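Local coordinates for RagA protein (Porphyromonas gingivalis, PDB 6SLN) that probably imports nutrients, likely peptides, across the bacterial outer membrane as a TonB-dependent receptor with a beta-barrel and an internal plug domain, at residues A[512-517]-A[579-584]; A[632-637]-A[683-688]. One frame throughout, in Å; residues are numbered along the deposited sequence.

How the interactions relate
Both contacts pair neighbouring antiparallel strands in the beta-barrel of one receptor chain, and together they illustrate how the same backbone ladder serves different places in a barrel wall. Interaction 1 sits where strands 515-540 and 561-580 meet their turns, about 44 Å from the chain centre. Interaction 2 lies within strands 627-641 and 678-691, about 29 Å from it. Strands 584-595 and 604-614 separate the two pairs; the centres of the two contacts are about 20 Å apart and their nearest atoms about 7 Å, so they do not touch. The phospholipid pocket includes His-523, Tyr-525 and Leu-570, residues of the strands joined in interaction 1.

Interaction 1. Residues A[512-517]-A[579-584]; sequences DEKHDL and GFDKWM
Where strand 515-540 begins and its neighbour 561-580 ends, each beside a turn, a short ladder gives way to a fringe of charged side chains. The compact part is the ladder. Asp-516 and Gly-579 form an antiparallel hydrogen-bonded pair: Asp-516 N donates to Gly-579 O over 3.2 Å, and the return bond from Gly-579 N to Asp-516 O, at 2.8 Å, is bent and weak. Two residues nearer the turns, Asp-581 N donates to Lys-514 O at 2.7 Å, approaching from above the carbonyl plane. The same oxygen lies at the edge of the Phe-580 ring, 3.1 Å from CD1. Between these bonds His-515 and Phe-580 make the non-hydrogen-bonded pair. The imidazole has CG beside its backbone N (chi1 -67°), whereas Phe-580 CG is anti to its own (chi1 168°), and the side chains run alongside each other. Their planes are 27° from parallel but slid apart, so overlap is slight; Phe-580 CD1 sits over an imidazole face, 3.2 Å from CE1.

The looser side is ionic and more exposed. Lys-514 lies beside Asp-581, its NZ 3.4 Å from OD1 in a salt bridge. Lys-582 crosses Glu-513 nearly at right angles, with NZ a long 3.8 Å from OE1. On the sheet face away from the rings, Asp-516 OD2 is hydrogen-bonded to Ser-510 OG. Such short turns are consistent with the periplasmic end of a TonB-dependent receptor barrel.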
loop_
_atom_site.group_PDB
_atom_site.type_symbol
_atom_site.label_atom_id
_atom_site.label_comp_id
_atom_site.label_asym_id
_atom_site.label_seq_id
_atom_site.Cartn_x
_atom_site.Cartn_y
_atom_site.Cartn_z
ATOM N N ASP A 512 -54.259 -0.080 34.900
ATOM C CA ASP A 512 -55.187 0.356 35.944
ATOM C C ASP A 512 -55.828 1.742 35.840
ATOM O O ASP A 512 -56.805 1.997 36.554
ATOM C CB ASP A 512 -54.490 0.290 37.299
ATOM C CG ASP A 512 -54.652 -1.054 37.968
ATOM O OD1 ASP A 512 -55.649 -1.236 38.694
ATOM O OD2 ASP A 512 -53.770 -1.922 37.779
ATOM N N GLU A 513 -55.311 2.624 34.973
ATOM C CA GLU A 513 -55.481 4.082 35.054
ATOM C C GLU A 513 -54.432 4.606 36.020
ATOM O O GLU A 513 -53.809 5.644 35.775
ATOM C CB GLU A 513 -56.882 4.527 35.516
ATOM C CG GLU A 513 -57.418 5.858 34.954
ATOM C CD GLU A 513 -56.923 7.113 35.675
ATOM O OE1 GLU A 513 -56.109 6.991 36.619
ATOM O OE2 GLU A 513 -57.377 8.224 35.303
ATOM N N LYS A 514 -54.207 3.870 37.104
ATOM C CA LYS A 514 -53.236 4.250 38.114
ATOM C C LYS A 514 -51.971 3.396 38.066
ATOM O O LYS A 514 -51.153 3.466 38.990
ATOM C CB LYS A 514 -53.887 4.161 39.489
ATOM C CG LYS A 514 -55.068 5.095 39.690
ATOM C CD LYS A 514 -55.528 5.062 41.133
ATOM C CE LYS A 514 -54.805 6.091 41.962
ATOM N NZ LYS A 514 -55.336 6.216 43.353
ATOM N N HIS A 515 -51.783 2.593 37.019
ATOM C CA HIS A 515 -50.615 1.715 36.936
ATOM C C HIS A 515 -50.214 1.586 35.472
ATOM O O HIS A 515 -50.936 0.970 34.682
ATOM C CB HIS A 515 -50.910 0.341 37.530
ATOM C CG HIS A 515 -51.133 0.343 39.011
ATOM N ND1 HIS A 515 -50.105 0.227 39.922
ATOM C CD2 HIS A 515 -52.272 0.423 39.740
ATOM C CE1 HIS A 515 -50.601 0.238 41.148
ATOM N NE2 HIS A 515 -51.913 0.361 41.065
ATOM N N ASP A 516 -49.069 2.159 35.109
ATOM C CA ASP A 516 -48.499 2.017 33.775
ATOM C C ASP A 516 -47.213 1.217 33.878
ATOM O O ASP A 516 -46.331 1.556 34.669
ATOM C CB ASP A 516 -48.215 3.377 33.135
ATOM C CG ASP A 516 -49.472 4.181 32.889
ATOM O OD1 ASP A 516 -49.640 5.245 33.533
ATOM O OD2 ASP A 516 -50.291 3.743 32.048
ATOM N N LEU A 517 -47.108 0.159 33.093
ATOM C CA LEU A 517 -45.876 -0.602 33.020
ATOM C C LEU A 517 -45.338 -0.547 31.596
ATOM O O LEU A 517 -46.103 -0.565 30.626
ATOM C CB LEU A 517 -46.084 -2.050 33.469
ATOM C CG LEU A 517 -44.804 -2.890 33.510
ATOM C CD1 LEU A 517 -43.982 -2.551 34.746
ATOM C CD2 LEU A 517 -45.112 -4.383 33.454
ATOM N N GLY A 579 -45.129 2.825 36.840
ATOM C CA GLY A 579 -45.621 4.142 37.196
ATOM C C GLY A 579 -46.953 4.173 37.921
ATOM O O GLY A 579 -48.001 4.307 37.283
ATOM N N PHE A 580 -46.923 4.085 39.253
ATOM C CA PHE A 580 -48.146 4.095 40.046
ATOM C C PHE A 580 -48.655 5.514 40.246
ATOM O O PHE A 580 -47.891 6.425 40.581
ATOM C CB PHE A 580 -47.927 3.441 41.412
ATOM C CG PHE A 580 -49.063 3.674 42.376
ATOM C CD1 PHE A 580 -50.370 3.357 42.025
ATOM C CD2 PHE A 580 -48.831 4.221 43.622
ATOM C CE1 PHE A 580 -51.418 3.577 42.896
ATOM C CE2 PHE A 580 -49.879 4.437 44.502
ATOM C CZ PHE A 580 -51.173 4.117 44.137
ATOM N N ASP A 581 -49.968 5.683 40.085
ATOM C CA ASP A 581 -50.588 7.002 40.014
ATOM C C ASP A 581 -49.778 7.773 38.979
ATOM O O ASP A 581 -49.480 7.223 37.907
ATOM C CB ASP A 581 -50.642 7.630 41.391
ATOM C CG ASP A 581 -51.961 8.316 41.684
ATOM O OD1 ASP A 581 -52.570 8.040 42.744
ATOM O OD2 ASP A 581 -52.388 9.137 40.851
ATOM N N LYS A 582 -49.379 9.007 39.253
ATOM C CA LYS A 582 -48.407 9.685 38.409
ATOM C C LYS A 582 -47.406 10.453 39.270
ATOM O O LYS A 582 -47.042 11.597 38.974
ATOM C CB LYS A 582 -49.092 10.601 37.392
ATOM C CG LYS A 582 -50.498 10.172 36.944
ATOM C CD LYS A 582 -50.462 9.196 35.755
ATOM C CE LYS A 582 -51.797 9.138 35.024
ATOM N NZ LYS A 582 -52.659 8.009 35.495
ATOM N N TRP A 583 -46.941 9.824 40.353
ATOM C CA TRP A 583 -45.883 10.399 41.178
ATOM C C TRP A 583 -44.757 9.434 41.527
ATOM O O TRP A 583 -43.626 9.896 41.707
ATOM C CB TRP A 583 -46.467 10.964 42.478
ATOM C CG TRP A 583 -46.420 10.015 43.662
ATOM C CD1 TRP A 583 -45.364 9.794 44.512
ATOM C CD2 TRP A 583 -47.491 9.203 44.141
ATOM N NE1 TRP A 583 -45.720 8.885 45.483
ATOM C CE2 TRP A 583 -47.020 8.509 45.275
ATOM C CE3 TRP A 583 -48.802 8.995 43.720
ATOM C CZ2 TRP A 583 -47.819 7.613 45.984
ATOM C CZ3 TRP A 583 -49.595 8.106 44.424
ATOM C CH2 TRP A 583 -49.099 7.420 45.537
ATOM N N MET A 584 -45.005 8.131 41.646
ATOM C CA MET A 584 -43.970 7.158 41.997
ATOM C C MET A 584 -43.613 6.324 40.771
ATOM O O MET A 584 -44.451 5.566 40.271
ATOM C CB MET A 584 -44.432 6.251 43.133
ATOM C CG MET A 584 -43.393 5.235 43.570
ATOM S SD MET A 584 -44.070 4.163 44.840
ATOM C CE MET A 584 -44.130 2.604 43.981
#

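Interaction 2. Residues A[632-637]-A[683-688]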
loop_
_atom_site.group_PDB
_atom_site.type_symbol
_atom_site.label_atom_id
_atom_site.label_comp_id
_atom_site.label_asym_id
_atom_site.label_seq_id
_atom_site.Cartn_x
_atom_site.Cartn_y
_atom_site.Cartn_z
ATOM N N LEU A 632 -37.589 14.007 43.321
ATOM C CA LEU A 632 -36.559 13.282 44.047
ATOM C C LEU A 632 -36.276 12.003 43.268
ATOM O O LEU A 632 -37.207 11.333 42.811
ATOM C CB LEU A 632 -37.032 13.008 45.486
ATOM C CG LEU A 632 -36.221 12.322 46.589
ATOM C CD1 LEU A 632 -36.080 10.844 46.320
ATOM C CD2 LEU A 632 -34.869 12.961 46.742
ATOM N N LYS A 633 -35.001 11.682 43.082
ATOM C CA LYS A 633 -34.633 10.557 42.236
ATOM C C LYS A 633 -33.380 9.897 42.781
ATOM O O LYS A 633 -32.426 10.585 43.157
ATOM C CB LYS A 633 -34.400 11.001 40.776
ATOM C CG LYS A 633 -33.802 12.398 40.623
ATOM C CD LYS A 633 -34.087 13.008 39.251
ATOM C CE LYS A 633 -33.169 12.442 38.166
ATOM N NZ LYS A 633 -31.762 12.950 38.228
ATOM N N MET A 634 -33.380 8.567 42.825
ATOM C CA MET A 634 -32.151 7.853 43.120
ATOM C C MET A 634 -32.035 6.602 42.260
ATOM O O MET A 634 -33.034 5.995 41.871
ATOM C CB MET A 634 -32.038 7.478 44.589
ATOM C CG MET A 634 -33.101 6.541 45.071
ATOM S SD MET A 634 -33.210 6.708 46.853
ATOM C CE MET A 634 -33.984 8.307 47.001
ATOM N N SER A 635 -30.788 6.227 41.983
ATOM C CA SER A 635 -30.444 5.100 41.139
ATOM C C SER A 635 -29.369 4.273 41.827
ATOM O O SER A 635 -28.531 4.796 42.569
ATOM C CB SER A 635 -29.924 5.569 39.773
ATOM O OG SER A 635 -28.497 5.622 39.754
ATOM N N TYR A 636 -29.401 2.973 41.581
ATOM C CA TYR A 636 -28.244 2.144 41.854
ATOM C C TYR A 636 -28.117 1.127 40.741
ATOM O O TYR A 636 -29.117 0.558 40.291
ATOM C CB TYR A 636 -28.322 1.415 43.186
ATOM C CG TYR A 636 -27.081 0.598 43.385
ATOM C CD1 TYR A 636 -25.888 1.204 43.755
ATOM C CD2 TYR A 636 -27.077 -0.772 43.143
ATOM C CE1 TYR A 636 -24.733 0.470 43.907
ATOM C CE2 TYR A 636 -25.924 -1.515 43.291
ATOM C CZ TYR A 636 -24.752 -0.885 43.671
ATOM O OH TYR A 636 -23.591 -1.604 43.827
ATOM N N GLY A 637 -26.891 0.893 40.305
ATOM C CA GLY A 637 -26.720 -0.020 39.195
ATOM C C GLY A 637 -25.263 -0.304 38.933
ATOM O O GLY A 637 -24.370 0.373 39.449
ATOM N N PHE A 683 -24.092 4.538 42.755
ATOM C CA PHE A 683 -25.250 5.006 43.494
ATOM C C PHE A 683 -25.397 6.501 43.246
ATOM O O PHE A 683 -24.412 7.243 43.301
ATOM C CB PHE A 683 -25.085 4.709 44.983
ATOM C CG PHE A 683 -26.051 5.439 45.859
ATOM C CD1 PHE A 683 -27.406 5.171 45.797
ATOM C CD2 PHE A 683 -25.603 6.396 46.755
ATOM C CE1 PHE A 683 -28.298 5.847 46.620
ATOM C CE2 PHE A 683 -26.488 7.078 47.578
ATOM C CZ PHE A 683 -27.835 6.802 47.510
ATOM N N ASN A 684 -26.614 6.936 42.936
ATOM C CA ASN A 684 -26.850 8.331 42.604
ATOM C C ASN A 684 -28.144 8.776 43.249
ATOM O O ASN A 684 -29.165 8.104 43.106
ATOM C CB ASN A 684 -26.927 8.548 41.092
ATOM C CG ASN A 684 -26.902 10.010 40.722
ATOM O OD1 ASN A 684 -25.857 10.558 40.385
ATOM N ND2 ASN A 684 -28.050 10.668 40.839
ATOM N N PHE A 685 -28.098 9.908 43.944
ATOM C CA PHE A 685 -29.249 10.456 44.653
ATOM C C PHE A 685 -29.421 11.910 44.241
ATOM O O PHE A 685 -28.522 12.726 44.465
ATOM C CB PHE A 685 -29.063 10.349 46.167
ATOM C CG PHE A 685 -30.070 11.122 46.939
ATOM C CD1 PHE A 685 -29.836 12.444 47.293
ATOM C CD2 PHE A 685 -31.267 10.537 47.300
ATOM C CE1 PHE A 685 -30.779 13.168 47.995
ATOM C CE2 PHE A 685 -32.210 11.246 48.010
ATOM C CZ PHE A 685 -31.966 12.566 48.359
ATOM N N GLY A 686 -30.579 12.249 43.666
ATOM C CA GLY A 686 -30.750 13.534 43.026
ATOM C C GLY A 686 -31.995 14.274 43.474
ATOM O O GLY A 686 -32.925 13.706 44.046
ATOM N N LEU A 687 -32.001 15.571 43.176
ATOM C CA LEU A 687 -33.126 16.431 43.521
ATOM C C LEU A 687 -33.265 17.498 42.447
ATOM O O LEU A 687 -32.411 18.380 42.348
ATOM C CB LEU A 687 -32.921 17.069 44.885
ATOM C CG LEU A 687 -34.214 17.499 45.561
ATOM C CD1 LEU A 687 -35.010 16.291 46.006
ATOM C CD2 LEU A 687 -33.934 18.442 46.736
ATOM N N ALA A 688 -34.324 17.411 41.646
ATOM C CA ALA A 688 -34.697 18.477 40.729
ATOM C C ALA A 688 -35.699 19.403 41.412
ATOM O O ALA A 688 -36.364 19.022 42.376
ATOM C CB ALA A 688 -35.291 17.910 39.434
#
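Four backbone hydrogen bonds make this a regular antiparallel ladder, the strand segments running at 167° to each other. Lys-633 and Gly-686 exchange one reciprocal pair, with Gly-686 N 2.5 Å from Lys-633 O and nearly along the C=O axis. Ser-635 and Asn-684 exchange the other, both donors in the carbonyl plane, and Ser-635 N is 2.7 Å from Asn-684 O. In the non-hydrogen-bonded steps, CA-H groups add softer contacts, such as Met-634 CA to Asn-684 O at 3.0 Å.

Apolar packing belongs to the face carrying Leu-632, Met-634, Tyr-636, Phe-683, Phe-685 and Leu-687. Leu-632 CD2 wedges between neighbours, 3.3 Å from Phe-685 CZ and 3.4 Å from Leu-687 CD1. Met-634 bends at chi3 (72°) so that CE meets the edge of the Phe-685 ring, 3.5 Å from CD2. Phe-683 CB approaches the Tyr-636 ring in plane, 3.8 Å from CD1.

Polar groups occupy the other, buried face. Lys-633 NZ forms a salt bridge with Glu-699, Asn-684 ND2 bonds to Asp-701, and Ser-635 OG makes a weak bond to Asp-188, within the plug range. A polar face turned to the plug, with an apolar face that probably looks outward to lipid, is typical of a TonB-dependent receptor barrel wall.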